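Local coordinates for protein mannan endo-1,4-beta-mannosidase (PDB 4OOZ) that hydrolyses the internal beta-1,4-mannosidic linkages of mannans, galactomannans and glucomannans, releasing mostly short manno-oligosaccharides, at residues G41-W46 / T79-V84; G311-V316 / N336-W341. All coordinates share one frame; numbering follows the deposited sequence.

Interaction 1 of 2, residues G41-W46 / T79-V84; sequences GVNFAW and TARVWV. With BMA (beta-D-mannopyranose), chain G.
R81 and N43 stand side by side on the inner face of two parallel strands, their side chains pointing the same way. NH1 of R81 gives a hydrogen bond of 2.9 Å to OD1 of N43. The oxygen sits at the edge of the guanidinium group, close to its plane, while the amide is turned almost perpendicular to it, 84° between the planes. With CG anti to the backbone N (chi1 -174°) and the chain straight to NE, R81 carries its guanidinium past N43 into the active site, where NH2 meets E177 in a salt bridge and also bonds N180. Next along the strand comes W83, a substrate-binding residue. One face of its indole receives the edge of W46 in a T-shaped pair, ring planes at 60° and CZ3 to CZ3 3.7 Å, whereas its edge meets a mannose, CZ2 lying 3.2 Å from O1. Replacing W83 by an alanine would take the indole away and is likely to leave the W46 edge without its aromatic face and open a gap beside the sugar. F44 turns the other way: A80 CB rests over its ring face, 3.7 Å from CZ, and V82 CG1 packs alongside CD2. Between N43 and A45 a beta bulge shifts the register by one. The carbonyl O of R81 takes a good bond from A45 N (2.9 Å) and a weak one from F44 N, and W83 N then bonds A45 O. This is the first beta-alpha-beta unit of the (beta/alpha)8 barrel expected of a family 5 glycoside hydrolase. The connecting helix 58-74 covers F44 through L65, W68, I69 and V72, strand 126-133 flanks 79-84, and strand 337-340 flanks 41-46.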
loop_
_atom_site.group_PDB
_atom_site.type_symbol
_atom_site.label_atom_id
_atom_site.label_comp_id
_atom_site.label_asym_id
_atom_site.label_seq_id
_atom_site.Cartn_x
_atom_site.Cartn_y
_atom_site.Cartn_z
ATOM N N GLY A 41 -10.707 5.849 -3.307
ATOM C CA GLY A 41 -10.905 5.943 -1.875
ATOM C C GLY A 41 -9.901 6.811 -1.148
ATOM O O GLY A 41 -9.323 7.739 -1.713
ATOM N N VAL A 42 -9.701 6.496 0.127
ATOM C CA VAL A 42 -8.846 7.289 0.996
ATOM C C VAL A 42 -7.826 6.441 1.728
ATOM O O VAL A 42 -7.944 5.219 1.802
ATOM C CB VAL A 42 -9.664 8.044 2.059
ATOM C CG1 VAL A 42 -10.742 8.883 1.414
ATOM C CG2 VAL A 42 -10.278 7.061 3.042
ATOM N N ASN A 43 -6.818 7.104 2.272
ATOM C CA ASN A 43 -6.014 6.499 3.313
ATOM C C ASN A 43 -6.690 6.753 4.651
ATOM O O ASN A 43 -6.918 7.902 5.016
ATOM C CB ASN A 43 -4.595 7.065 3.321
ATOM C CG ASN A 43 -3.701 6.418 2.289
ATOM O OD1 ASN A 43 -2.951 5.492 2.598
ATOM N ND2 ASN A 43 -3.766 6.908 1.056
ATOM N N PHE A 44 -7.059 5.695 5.364
ATOM C CA PHE A 44 -7.295 5.857 6.787
ATOM C C PHE A 44 -5.921 6.137 7.329
ATOM O O PHE A 44 -5.701 7.074 8.094
ATOM C CB PHE A 44 -7.875 4.607 7.458
ATOM C CG PHE A 44 -9.291 4.295 7.080
ATOM C CD1 PHE A 44 -10.009 5.124 6.237
ATOM C CD2 PHE A 44 -9.908 3.165 7.589
ATOM C CE1 PHE A 44 -11.315 4.819 5.900
ATOM C CE2 PHE A 44 -11.207 2.856 7.257
ATOM C CZ PHE A 44 -11.914 3.682 6.410
ATOM N N ALA A 45 -5.000 5.298 6.859
ATOM C CA ALA A 45 -3.670 5.109 7.413
ATOM C C ALA A 45 -3.768 4.631 8.861
ATOM O O ALA A 45 -3.204 3.592 9.195
ATOM C CB ALA A 45 -2.853 6.368 7.300
ATOM N N TRP A 46 -4.491 5.367 9.705
ATOM C CA TRP A 46 -4.734 4.937 11.080
ATOM C C TRP A 46 -5.784 5.760 11.821
ATOM O O TRP A 46 -6.171 6.848 11.397
ATOM C CB TRP A 46 -3.432 4.966 11.888
ATOM C CG TRP A 46 -2.786 6.311 11.981
ATOM C CD1 TRP A 46 -3.076 7.301 12.873
ATOM C CD2 TRP A 46 -1.720 6.805 11.165
ATOM N NE1 TRP A 46 -2.263 8.386 12.657
ATOM C CE2 TRP A 46 -1.416 8.104 11.618
ATOM C CE3 TRP A 46 -0.991 6.277 10.096
ATOM C CZ2 TRP A 46 -0.425 8.887 11.030
ATOM C CZ3 TRP A 46 -0.007 7.051 9.516
ATOM C CH2 TRP A 46 0.268 8.342 9.983
ATOM N N THR A 79 -12.254 1.713 -1.725
ATOM C CA THR A 79 -10.993 1.301 -1.113
ATOM C C THR A 79 -10.594 2.143 0.096
ATOM O O THR A 79 -10.795 3.355 0.119
ATOM C CB THR A 79 -9.848 1.346 -2.149
ATOM O OG1 THR A 79 -10.152 0.453 -3.222
ATOM C CG2 THR A 79 -8.520 0.926 -1.531
ATOM N N ALA A 80 -10.040 1.479 1.106
ATOM C CA ALA A 80 -9.386 2.161 2.217
ATOM C C ALA A 80 -8.013 1.545 2.468
ATOM O O ALA A 80 -7.871 0.326 2.532
ATOM C CB ALA A 80 -10.238 2.096 3.468
ATOM N N ARG A 81 -7.001 2.394 2.586
ATOM C CA ARG A 81 -5.646 1.934 2.865
ATOM C C ARG A 81 -5.334 2.081 4.353
ATOM O O ARG A 81 -5.301 3.192 4.879
ATOM C CB ARG A 81 -4.632 2.711 2.024
ATOM C CG ARG A 81 -3.199 2.209 2.134
ATOM C CD ARG A 81 -2.343 2.820 1.041
ATOM N NE ARG A 81 -0.930 2.468 1.152
ATOM C CZ ARG A 81 0.013 3.298 1.585
ATOM N NH1 ARG A 81 -0.304 4.529 1.959
ATOM N NH2 ARG A 81 1.274 2.899 1.645
ATOM N N VAL A 82 -5.110 0.955 5.023
ATOM C CA VAL A 82 -4.903 0.953 6.468
ATOM C C VAL A 82 -3.573 0.316 6.873
ATOM O O VAL A 82 -3.220 -0.771 6.413
ATOM C CB VAL A 82 -6.053 0.219 7.181
ATOM C CG1 VAL A 82 -7.314 1.049 7.129
ATOM C CG2 VAL A 82 -6.302 -1.126 6.536
ATOM N N TRP A 83 -2.833 1.005 7.737
ATOM C CA TRP A 83 -1.545 0.506 8.218
ATOM C C TRP A 83 -1.731 -0.457 9.394
ATOM O O TRP A 83 -2.700 -0.353 10.146
ATOM C CB TRP A 83 -0.629 1.666 8.622
ATOM C CG TRP A 83 -0.219 2.548 7.475
ATOM C CD1 TRP A 83 -0.770 2.580 6.227
ATOM C CD2 TRP A 83 0.834 3.521 7.469
ATOM N NE1 TRP A 83 -0.130 3.510 5.448
ATOM C CE2 TRP A 83 0.859 4.102 6.185
ATOM C CE3 TRP A 83 1.757 3.956 8.425
ATOM C CZ2 TRP A 83 1.768 5.096 5.833
ATOM C CZ3 TRP A 83 2.659 4.941 8.073
ATOM C CH2 TRP A 83 2.658 5.502 6.789
ATOM N N VAL A 84 -0.799 -1.394 9.547
ATOM C CA VAL A 84 -0.924 -2.431 10.568
ATOM C C VAL A 84 0.247 -2.425 11.560
ATOM O O VAL A 84 0.143 -1.847 12.641
ATOM C CB VAL A 84 -1.040 -3.827 9.927
ATOM C CG1 VAL A 84 -1.283 -4.887 10.989
ATOM C CG2 VAL A 84 -2.162 -3.842 8.909
HETATM C C1 BMA G . 3.283 8.901 4.909
HETATM C C2 BMA G . 4.496 9.089 4.048
HETATM C C3 BMA G . 5.264 10.292 4.541
HETATM C C4 BMA G . 4.364 11.533 4.593
HETATM C C5 BMA G . 3.026 11.248 5.301
HETATM C C6 BMA G . 2.027 12.358 5.062
HETATM O O1 BMA G . 2.591 7.818 4.360
HETATM O O2 BMA G . 4.078 9.415 2.730
HETATM O O3 BMA G . 6.392 10.560 3.713
HETATM O O4 BMA G . 5.034 12.581 5.283
HETATM O O5 BMA G . 2.447 10.024 4.807
HETATM O O6 BMA G . 2.713 13.497 4.559
#

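Interaction 2 of 2, residues G311-V316 / N336-W341; sequences GEFASV and NGALTW. With BMA (beta-D-mannopyranose), chain G.
E312 and a bound mannose share one face of the W341 indole, carboxylate and sugar side by side over the same ring. They meet at the C-terminal end of two neighbouring parallel strands of the (beta/alpha)8 barrel, where active sites of this fold lie; E312 is probably the catalytic nucleophile, as in its relatives, and W341 binds substrate. The glutamate lies alongside the indole, its carboxylate plane turned 35° from the ring, with OE2 3.4 Å from CZ3. Its chain is extended beyond CG, which sends the carboxylate out to the sugar: mannose O1 gives a weak hydrogen bond to OE2 (2.8 Å), and O2 lies 2.9 Å from OE1. The same two oxygens are also held from the protein side, OE2 by a salt bridge to R81 and OE1 by the hydroxyl of Y282, so the group is fixed from several directions. The mannose does not lie flat on the indole but stands nearly upright on it, its O5 and C6 side turned to the face, with O5 3.1 Å from CZ2 of W341. The strands themselves are only loosely paired and splay by 54°; F313 N makes a weak bond to L339 O. Side chains join them as well. With CG between the backbone N and the carbonyl carbon (chi1 71°), F313 swings its ring across the second strand, where T340 CA lies over one face in a CH-pi contact, 4.1 Å from the centroid. CE2 of F313 touches the CB methyl of A338 at 3.5 Å.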
loop_
_atom_site.group_PDB
_atom_site.type_symbol
_atom_site.label_atom_id
_atom_site.label_comp_id
_atom_site.label_asym_id
_atom_site.label_seq_id
_atom_site.Cartn_x
_atom_site.Cartn_y
_atom_site.Cartn_z
ATOM N N GLY A 311 -1.586 5.581 -4.710
ATOM C CA GLY A 311 -1.841 5.621 -3.286
ATOM C C GLY A 311 -1.256 6.928 -2.804
ATOM O O GLY A 311 -0.185 7.324 -3.261
ATOM N N GLU A 312 -1.975 7.610 -1.922
ATOM C CA GLU A 312 -1.518 8.864 -1.321
ATOM C C GLU A 312 -1.404 10.043 -2.287
ATOM O O GLU A 312 -0.508 10.105 -3.128
ATOM C CB GLU A 312 -0.171 8.661 -0.627
ATOM C CG GLU A 312 -0.210 7.630 0.473
ATOM C CD GLU A 312 0.970 7.743 1.409
ATOM O OE1 GLU A 312 1.598 8.823 1.442
ATOM O OE2 GLU A 312 1.257 6.757 2.123
ATOM N N PHE A 313 -2.334 10.978 -2.139
ATOM C CA PHE A 313 -2.214 12.315 -2.698
ATOM C C PHE A 313 -3.103 13.216 -1.857
ATOM O O PHE A 313 -4.031 12.738 -1.213
ATOM C CB PHE A 313 -2.609 12.358 -4.178
ATOM C CG PHE A 313 -4.081 12.178 -4.428
ATOM C CD1 PHE A 313 -4.921 13.274 -4.525
ATOM C CD2 PHE A 313 -4.619 10.915 -4.586
ATOM C CE1 PHE A 313 -6.270 13.110 -4.759
ATOM C CE2 PHE A 313 -5.968 10.746 -4.822
ATOM C CZ PHE A 313 -6.792 11.844 -4.912
ATOM N N ALA A 314 -2.822 14.511 -1.843
ATOM C CA ALA A 314 -3.641 15.427 -1.064
ATOM C C ALA A 314 -3.882 16.720 -1.822
ATOM O O ALA A 314 -2.948 17.328 -2.339
ATOM C CB ALA A 314 -2.990 15.710 0.278
ATOM N N SER A 315 -5.141 17.145 -1.870
ATOM C CA SER A 315 -5.511 18.368 -2.574
ATOM C C SER A 315 -5.058 19.603 -1.805
ATOM O O SER A 315 -5.456 20.725 -2.121
ATOM C CB SER A 315 -7.022 18.421 -2.808
ATOM O OG SER A 315 -7.721 18.657 -1.598
ATOM N N VAL A 316 -4.231 19.382 -0.789
ATOM C CA VAL A 316 -3.611 20.453 -0.026
ATOM C C VAL A 316 -2.154 20.588 -0.459
ATOM O O VAL A 316 -1.592 21.683 -0.470
ATOM C CB VAL A 316 -3.719 20.192 1.498
ATOM C CG1 VAL A 316 -2.367 20.318 2.189
ATOM C CG2 VAL A 316 -4.741 21.124 2.119
ATOM N N ASN A 336 -4.853 3.248 -12.296
ATOM C CA ASN A 336 -5.755 2.209 -11.815
ATOM C C ASN A 336 -6.365 2.514 -10.453
ATOM O O ASN A 336 -7.167 1.735 -9.943
ATOM C CB ASN A 336 -5.024 0.870 -11.762
ATOM C CG ASN A 336 -4.582 0.396 -13.132
ATOM O OD1 ASN A 336 -3.426 0.568 -13.518
ATOM N ND2 ASN A 336 -5.504 -0.201 -13.878
ATOM N N GLY A 337 -5.989 3.647 -9.868
ATOM C CA GLY A 337 -6.549 4.053 -8.594
ATOM C C GLY A 337 -6.002 5.363 -8.062
ATOM O O GLY A 337 -4.958 5.842 -8.504
ATOM N N ALA A 338 -6.715 5.939 -7.099
ATOM C CA ALA A 338 -6.300 7.188 -6.470
ATOM C C ALA A 338 -6.788 7.249 -5.026
ATOM O O ALA A 338 -7.987 7.183 -4.765
ATOM C CB ALA A 338 -6.819 8.376 -7.258
ATOM N N LEU A 339 -5.848 7.376 -4.094
ATOM C CA LEU A 339 -6.165 7.399 -2.671
ATOM C C LEU A 339 -5.736 8.705 -2.037
ATOM O O LEU A 339 -4.553 9.006 -1.955
ATOM C CB LEU A 339 -5.488 6.241 -1.945
ATOM C CG LEU A 339 -5.846 4.831 -2.401
ATOM C CD1 LEU A 339 -4.874 3.840 -1.802
ATOM C CD2 LEU A 339 -7.272 4.490 -2.009
ATOM N N THR A 340 -6.702 9.485 -1.591
ATOM C CA THR A 340 -6.400 10.734 -0.909
ATOM C C THR A 340 -5.653 10.499 0.389
ATOM O O THR A 340 -5.863 9.488 1.061
ATOM C CB THR A 340 -7.662 11.484 -0.620
ATOM O OG1 THR A 340 -8.675 10.514 -0.342
ATOM C CG2 THR A 340 -8.068 12.303 -1.811
ATOM N N TRP A 341 -4.793 11.432 0.771
ATOM C CA TRP A 341 -3.991 11.157 1.942
ATOM C C TRP A 341 -4.690 11.505 3.245
ATOM O O TRP A 341 -5.226 12.598 3.430
ATOM C CB TRP A 341 -2.649 11.864 1.897
ATOM C CG TRP A 341 -1.943 11.660 3.195
ATOM C CD1 TRP A 341 -1.641 12.612 4.118
ATOM C CD2 TRP A 341 -1.534 10.404 3.767
ATOM N NE1 TRP A 341 -1.037 12.041 5.211
ATOM C CE2 TRP A 341 -0.958 10.687 5.020
ATOM C CE3 TRP A 341 -1.581 9.075 3.333
ATOM C CZ2 TRP A 341 -0.429 9.693 5.841
ATOM C CZ3 TRP A 341 -1.057 8.089 4.153
ATOM C CH2 TRP A 341 -0.488 8.405 5.392
HETATM C C1 BMA G . 3.283 8.901 4.909
HETATM C C2 BMA G . 4.496 9.089 4.048
HETATM C C3 BMA G . 5.264 10.292 4.541
HETATM C C4 BMA G . 4.364 11.533 4.593
HETATM C C5 BMA G . 3.026 11.248 5.301
HETATM C C6 BMA G . 2.027 12.358 5.062
HETATM O O1 BMA G . 2.591 7.818 4.360
HETATM O O2 BMA G . 4.078 9.415 2.730
HETATM O O3 BMA G . 6.392 10.560 3.713
HETATM O O4 BMA G . 5.034 12.581 5.283
HETATM O O5 BMA G . 2.447 10.024 4.807
HETATM O O6 BMA G . 2.713 13.497 4.559
#

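How the interactions relate
Interaction 1 closes before interaction 2 opens along the chain, yet their centres lie only 11 Å apart. Each pairs the two strands of a beta-alpha-beta unit, one early in the barrel and one at its end, and strands 35-45 and 337-340 pair as parallel neighbours, closing the ring of strands. At that seam N43 N probably bonds T340 O (2.8 Å). A salt bridge from R81 NH1 to E312 OE2, 2.7 Å, also ties them, and by it a residue of interaction 1 helps to position the probable nucleophile held in interaction 2. Both contacts touch the same mannose, so barrel closure brings substrate-binding and probable catalytic side chains together.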